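Local coordinates for tryptophanyl-tRNA synthetase (Aeropyrum pernix, PDB 3A04), which catalyses the ATP-dependent joining of L-tryptophan to its cognate tRNA, releasing AMP and diphosphate, as a class I aminoacyl-tRNA synthetase, at residues I266-D270 with F348-Q353; G54-F58 with L222-R226. One frame throughout, in Å; residues are numbered along the deposited sequence.

Interaction 1: residues I266-D270 with F348-Q353; sequences IFLTD and FLAEHQ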
loop_
_atom_site.group_PDB
_atom_site.type_symbol
_atom_site.label_atom_id
_atom_site.label_comp_id
_atom_site.label_asym_id
_atom_site.label_seq_id
_atom_site.Cartn_x
_atom_site.Cartn_y
_atom_site.Cartn_z
ATOM N N ILE A 266 -9.603 13.737 31.160
ATOM C CA ILE A 266 -8.338 13.837 31.904
ATOM C C ILE A 266 -7.156 13.251 31.148
ATOM O O ILE A 266 -7.168 12.074 30.782
ATOM C CB ILE A 266 -8.376 13.050 33.215
ATOM C CG1 ILE A 266 -9.699 13.296 33.984
ATOM C CG2 ILE A 266 -6.986 13.203 33.982
ATOM C CD1 ILE A 266 -9.875 14.594 34.640
ATOM N N PHE A 267 -6.122 14.056 30.897
ATOM C CA PHE A 267 -4.935 13.514 30.271
ATOM C C PHE A 267 -4.021 12.954 31.325
ATOM O O PHE A 267 -3.906 13.490 32.476
ATOM C CB PHE A 267 -4.260 14.630 29.428
ATOM C CG PHE A 267 -5.163 15.126 28.340
ATOM C CD1 PHE A 267 -5.648 14.238 27.366
ATOM C CD2 PHE A 267 -5.559 16.450 28.281
ATOM C CE1 PHE A 267 -6.524 14.673 26.352
ATOM C CE2 PHE A 267 -6.425 16.926 27.241
ATOM C CZ PHE A 267 -6.910 16.043 26.298
ATOM N N LEU A 268 -3.323 11.882 30.998
ATOM C CA LEU A 268 -2.375 11.302 31.986
ATOM C C LEU A 268 -1.245 12.262 32.401
ATOM O O LEU A 268 -0.597 12.055 33.451
ATOM C CB LEU A 268 -1.835 9.961 31.522
ATOM C CG LEU A 268 -2.911 8.991 32.108
ATOM C CD1 LEU A 268 -4.177 9.012 31.275
ATOM C CD2 LEU A 268 -2.454 7.620 32.323
ATOM N N THR A 269 -1.008 13.263 31.568
ATOM C CA THR A 269 0.038 14.274 31.897
ATOM C C THR A 269 -0.507 15.547 32.593
ATOM O O THR A 269 0.264 16.481 32.870
ATOM C CB THR A 269 0.838 14.704 30.590
ATOM O OG1 THR A 269 -0.110 15.187 29.649
ATOM C CG2 THR A 269 1.578 13.503 30.030
ATOM N N ASP A 270 -1.836 15.623 32.788
ATOM C CA ASP A 270 -2.433 16.783 33.441
ATOM C C ASP A 270 -1.822 16.962 34.844
ATOM O O ASP A 270 -1.715 16.039 35.636
ATOM C CB ASP A 270 -3.981 16.680 33.530
ATOM C CG ASP A 270 -4.674 17.014 32.254
ATOM O OD1 ASP A 270 -3.997 17.605 31.370
ATOM O OD2 ASP A 270 -5.894 16.697 32.108
ATOM N N PHE A 348 -2.971 8.329 41.741
ATOM C CA PHE A 348 -2.669 7.654 40.457
ATOM C C PHE A 348 -1.810 8.584 39.551
ATOM O O PHE A 348 -0.750 8.189 39.058
ATOM C CB PHE A 348 -3.948 7.223 39.750
ATOM C CG PHE A 348 -3.668 6.763 38.339
ATOM C CD1 PHE A 348 -3.129 5.484 38.119
ATOM C CD2 PHE A 348 -3.779 7.627 37.295
ATOM C CE1 PHE A 348 -2.726 5.072 36.789
ATOM C CE2 PHE A 348 -3.403 7.184 35.932
ATOM C CZ PHE A 348 -2.887 5.945 35.749
ATOM N N LEU A 349 -2.230 9.816 39.356
ATOM C CA LEU A 349 -1.449 10.717 38.473
ATOM C C LEU A 349 -0.029 10.956 38.940
ATOM O O LEU A 349 0.908 11.070 38.143
ATOM C CB LEU A 349 -2.127 12.050 38.296
ATOM C CG LEU A 349 -3.460 11.905 37.566
ATOM C CD1 LEU A 349 -4.095 13.257 37.471
ATOM C CD2 LEU A 349 -3.200 11.384 36.051
ATOM N N ALA A 350 0.143 11.074 40.262
ATOM C CA ALA A 350 1.461 11.366 40.808
ATOM C C ALA A 350 2.385 10.201 40.634
ATOM O O ALA A 350 3.543 10.378 40.317
ATOM C CB ALA A 350 1.347 11.754 42.378
ATOM N N GLU A 351 1.935 8.997 40.879
ATOM C CA GLU A 351 2.836 7.859 40.697
ATOM C C GLU A 351 3.112 7.680 39.180
ATOM O O GLU A 351 4.232 7.407 38.772
ATOM C CB GLU A 351 2.205 6.571 41.241
ATOM C CG GLU A 351 1.790 6.642 42.675
ATOM C CD GLU A 351 1.375 5.273 43.191
ATOM O OE1 GLU A 351 2.075 4.297 42.810
ATOM O OE2 GLU A 351 0.375 5.175 43.956
ATOM N N HIS A 352 2.072 7.894 38.360
ATOM C CA HIS A 352 2.216 7.698 36.910
ATOM C C HIS A 352 3.208 8.744 36.390
ATOM O O HIS A 352 4.120 8.404 35.666
ATOM C CB HIS A 352 0.870 7.889 36.181
ATOM C CG HIS A 352 0.987 7.700 34.700
ATOM N ND1 HIS A 352 1.002 6.450 34.109
ATOM C CD2 HIS A 352 1.098 8.597 33.702
ATOM C CE1 HIS A 352 1.116 6.601 32.785
ATOM N NE2 HIS A 352 1.169 7.897 32.512
ATOM N N GLN A 353 3.012 10.014 36.744
ATOM C CA GLN A 353 3.912 11.046 36.277
ATOM C C GLN A 353 5.365 10.920 36.748
ATOM O O GLN A 353 6.280 11.336 36.021
ATOM C CB GLN A 353 3.333 12.417 36.543
ATOM C CG GLN A 353 2.036 12.591 35.751
ATOM C CD GLN A 353 1.199 13.739 36.164
ATOM O OE1 GLN A 353 1.567 14.525 37.049
ATOM N NE2 GLN A 353 0.035 13.859 35.558
#
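One face of the His352 imidazole receives Leu268, whose CD2 stands 3.7 Å from the ring centroid and 15° off its normal, a CH-pi contact offset toward the rim. The same methyl meets the Phe348 ring at the edge and in the ring plane, 3.8 Å from CE2, while CB of His352 lies over one face of that phenyl. His352 has CG anti to its own N (chi1 180°), which carries the imidazole out from helix 334-364 to the leucine; its NE2 is hydrogen-bonded to Asn135 of helix 121-139.

Beside this cluster of rings and leucine the loop is a type I beta turn from Phe267 to Asp270, and Gln353 bonds to its backbone. The extended side chain of Gln353 brings NE2 to 2.8 Å from O of Leu268, nearly straight (175°), and equally far from O of Asp270. Both acceptors lie close to the amide plane of Gln353, yet the nitrogen sits above each carbonyl plane. CD2 of Leu349 closes in at 3.7 Å from O of Leu268. Two bonds from one nitrogen should restrain the amide's rotation and probably tether this loop, which follows the KMSKS motif, to the helix.

Interaction 2: residues G54-F58 with L222-R226; sequences GHRDF and LRLTR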
loop_
_atom_site.group_PDB
_atom_site.type_symbol
_atom_site.label_atom_id
_atom_site.label_comp_id
_atom_site.label_asym_id
_atom_site.label_seq_id
_atom_site.Cartn_x
_atom_site.Cartn_y
_atom_site.Cartn_z
ATOM N N GLY A 54 -18.481 -8.545 25.772
ATOM C CA GLY A 54 -18.680 -9.388 24.593
ATOM C C GLY A 54 -17.385 -10.014 24.122
ATOM O O GLY A 54 -16.263 -9.551 24.504
ATOM N N HIS A 55 -17.513 -11.066 23.283
ATOM C CA HIS A 55 -16.308 -11.611 22.609
ATOM C C HIS A 55 -16.766 -12.252 21.291
ATOM O O HIS A 55 -17.963 -12.570 21.122
ATOM C CB HIS A 55 -15.576 -12.670 23.444
ATOM C CG HIS A 55 -16.166 -14.041 23.284
ATOM N ND1 HIS A 55 -15.631 -14.989 22.436
ATOM C CD2 HIS A 55 -17.271 -14.616 23.850
ATOM C CE1 HIS A 55 -16.379 -16.089 22.478
ATOM N NE2 HIS A 55 -17.386 -15.883 23.318
ATOM N N ARG A 56 -15.827 -12.399 20.366
ATOM C CA ARG A 56 -16.070 -13.281 19.210
ATOM C C ARG A 56 -14.821 -14.119 19.042
ATOM O O ARG A 56 -13.718 -13.569 18.885
ATOM C CB ARG A 56 -16.415 -12.479 17.967
ATOM C CG ARG A 56 -16.699 -13.426 16.710
ATOM C CD ARG A 56 -17.232 -12.595 15.579
ATOM N NE ARG A 56 -16.298 -11.510 15.184
ATOM C CZ ARG A 56 -16.684 -10.292 14.835
ATOM N NH1 ARG A 56 -17.979 -9.985 14.750
ATOM N NH2 ARG A 56 -15.770 -9.352 14.526
ATOM N N ASP A 57 -14.953 -15.453 19.171
ATOM C CA ASP A 57 -13.847 -16.405 18.961
ATOM C C ASP A 57 -12.740 -16.368 20.013
ATOM O O ASP A 57 -11.697 -17.011 19.840
ATOM C CB ASP A 57 -13.247 -16.207 17.522
ATOM C CG ASP A 57 -14.200 -16.728 16.375
ATOM O OD1 ASP A 57 -15.215 -17.416 16.713
ATOM O OD2 ASP A 57 -13.898 -16.463 15.181
ATOM N N PHE A 58 -12.900 -15.595 21.108
ATOM C CA PHE A 58 -11.851 -15.613 22.191
ATOM C C PHE A 58 -11.707 -17.001 22.852
ATOM O O PHE A 58 -10.649 -17.399 23.409
ATOM C CB PHE A 58 -12.195 -14.501 23.241
ATOM C CG PHE A 58 -11.078 -14.188 24.235
ATOM C CD1 PHE A 58 -9.773 -14.050 23.799
ATOM C CD2 PHE A 58 -11.366 -14.057 25.619
ATOM C CE1 PHE A 58 -8.698 -13.746 24.734
ATOM C CE2 PHE A 58 -10.360 -13.794 26.557
ATOM C CZ PHE A 58 -9.024 -13.633 26.135
ATOM N N LEU A 222 -13.389 -4.909 11.738
ATOM C CA LEU A 222 -12.947 -6.240 12.151
ATOM C C LEU A 222 -13.578 -7.391 11.310
ATOM O O LEU A 222 -12.968 -8.394 11.055
ATOM C CB LEU A 222 -13.372 -6.424 13.581
ATOM C CG LEU A 222 -12.690 -7.472 14.403
ATOM C CD1 LEU A 222 -11.168 -7.362 14.216
ATOM C CD2 LEU A 222 -13.033 -7.123 15.877
ATOM N N ARG A 223 -14.816 -7.208 10.862
ATOM C CA ARG A 223 -15.465 -8.229 10.090
ATOM C C ARG A 223 -14.856 -8.218 8.692
ATOM O O ARG A 223 -14.721 -9.269 8.056
ATOM C CB ARG A 223 -17.005 -7.923 10.072
ATOM C CG ARG A 223 -17.668 -8.272 11.422
ATOM C CD ARG A 223 -19.236 -8.378 11.281
ATOM N NE ARG A 223 -19.811 -7.289 10.483
ATOM C CZ ARG A 223 -20.304 -6.158 11.000
ATOM N NH1 ARG A 223 -20.259 -5.959 12.297
ATOM N NH2 ARG A 223 -20.841 -5.221 10.236
ATOM N N LEU A 224 -14.534 -7.035 8.178
ATOM C CA LEU A 224 -13.891 -6.988 6.863
ATOM C C LEU A 224 -12.496 -7.694 6.968
ATOM O O LEU A 224 -12.115 -8.444 6.082
ATOM C CB LEU A 224 -13.727 -5.560 6.336
ATOM C CG LEU A 224 -12.871 -5.382 5.066
ATOM C CD1 LEU A 224 -13.570 -6.078 3.845
ATOM C CD2 LEU A 224 -12.575 -3.873 4.738
ATOM N N THR A 225 -11.779 -7.467 8.056
ATOM C CA THR A 225 -10.477 -8.172 8.345
ATOM C C THR A 225 -10.654 -9.687 8.375
ATOM O O THR A 225 -9.836 -10.420 7.805
ATOM C CB THR A 225 -9.840 -7.636 9.682
ATOM O OG1 THR A 225 -9.632 -6.221 9.518
ATOM C CG2 THR A 225 -8.463 -8.270 10.002
ATOM N N ARG A 226 -11.720 -10.167 9.019
ATOM C CA ARG A 226 -11.945 -11.624 9.087
ATOM C C ARG A 226 -12.283 -12.114 7.696
ATOM O O ARG A 226 -11.824 -13.149 7.319
ATOM C CB ARG A 226 -13.110 -11.926 10.023
ATOM C CG ARG A 226 -12.723 -11.737 11.520
ATOM C CD ARG A 226 -14.025 -11.605 12.379
ATOM N NE ARG A 226 -14.857 -12.836 12.397
ATOM C CZ ARG A 226 -14.633 -13.894 13.175
ATOM N NH1 ARG A 226 -13.566 -14.000 14.006
ATOM N NH2 ARG A 226 -15.467 -14.921 13.088
#
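Charge pairing joins Asp57 to Arg226. The guanidinium grips end-on with NH1 and NH2, but both nitrogens converge on one oxygen, OD2 of Asp57, at 2.7 Å from NH1 and 3.0 Å from NH2. The oxygen lies in the guanidinium plane, whereas the two donors reach it from the same face of the carboxylate, well above its plane. NH1 of Arg226 also bonds to O of Pro241.

Two like charges also come close. NE of Arg56 lies over one face of the Arg226 guanidinium, offset toward the rim, and the two NE atoms are 3.4 Å apart with no bond between them. The planes are inclined by 36°, so the two groups do not lie flat on each other. Nearby acidic groups probably offset the repulsion: Asp57 holds Arg226, and Asp219 forms salt bridges with both Arg56 and Arg223. An alanine in place of Arg226 would remove both donors to OD2 and is likely to leave the Asp57 carboxylate without this charged mate and the Arg56 side chain less covered.

Van der Waals packing of the Arg56 guanidinium on aliphatic carbons completes the account. With CG anti to N (chi1 -179°), Arg56 extends toward the helix before bending at chi3, and its NH2 comes to 3.6 Å from CG of Leu222, at the guanidinium edge. CG of Arg223 approaches NH1 of Arg56 at 3.8 Å.

Nearly parallel (18°), strand 54-56 and helix segment 222-226 have axes 13.0 Å apart. Strand 52-56 pairs antiparallel with strand 242-246, where Arg56 and Leu222 both touch Ser243; Leu222 also reaches Val214 of strand 210-215, a parallel strand of the Rossmann-fold catalytic domain of a class I synthetase, so the contact joins helix 219-231 to the antiparallel strand near that sheet's margin.

Interactions 1 and 2 lie on opposite sides of the chain's centre, their own centres 33 Å apart and their nearest atoms about 22 Å apart, so neither touches the other. Along the sequence they follow in series, 54-58 with 222-226 closing before 266-270 with 348-353 opens. Interaction 1 is the one beside the catalytic motifs: Phe267 packs on Lys82 and His84 of the HIGH region and on Ser259 of KMSKS, and Leu268 bonds through its backbone to Phe83. The side chain of Leu349 is about 11 Å from a bound cadmium ion. Interaction 2 instead fastens helix 219-231 to strand 52-56, near one margin of the sheet.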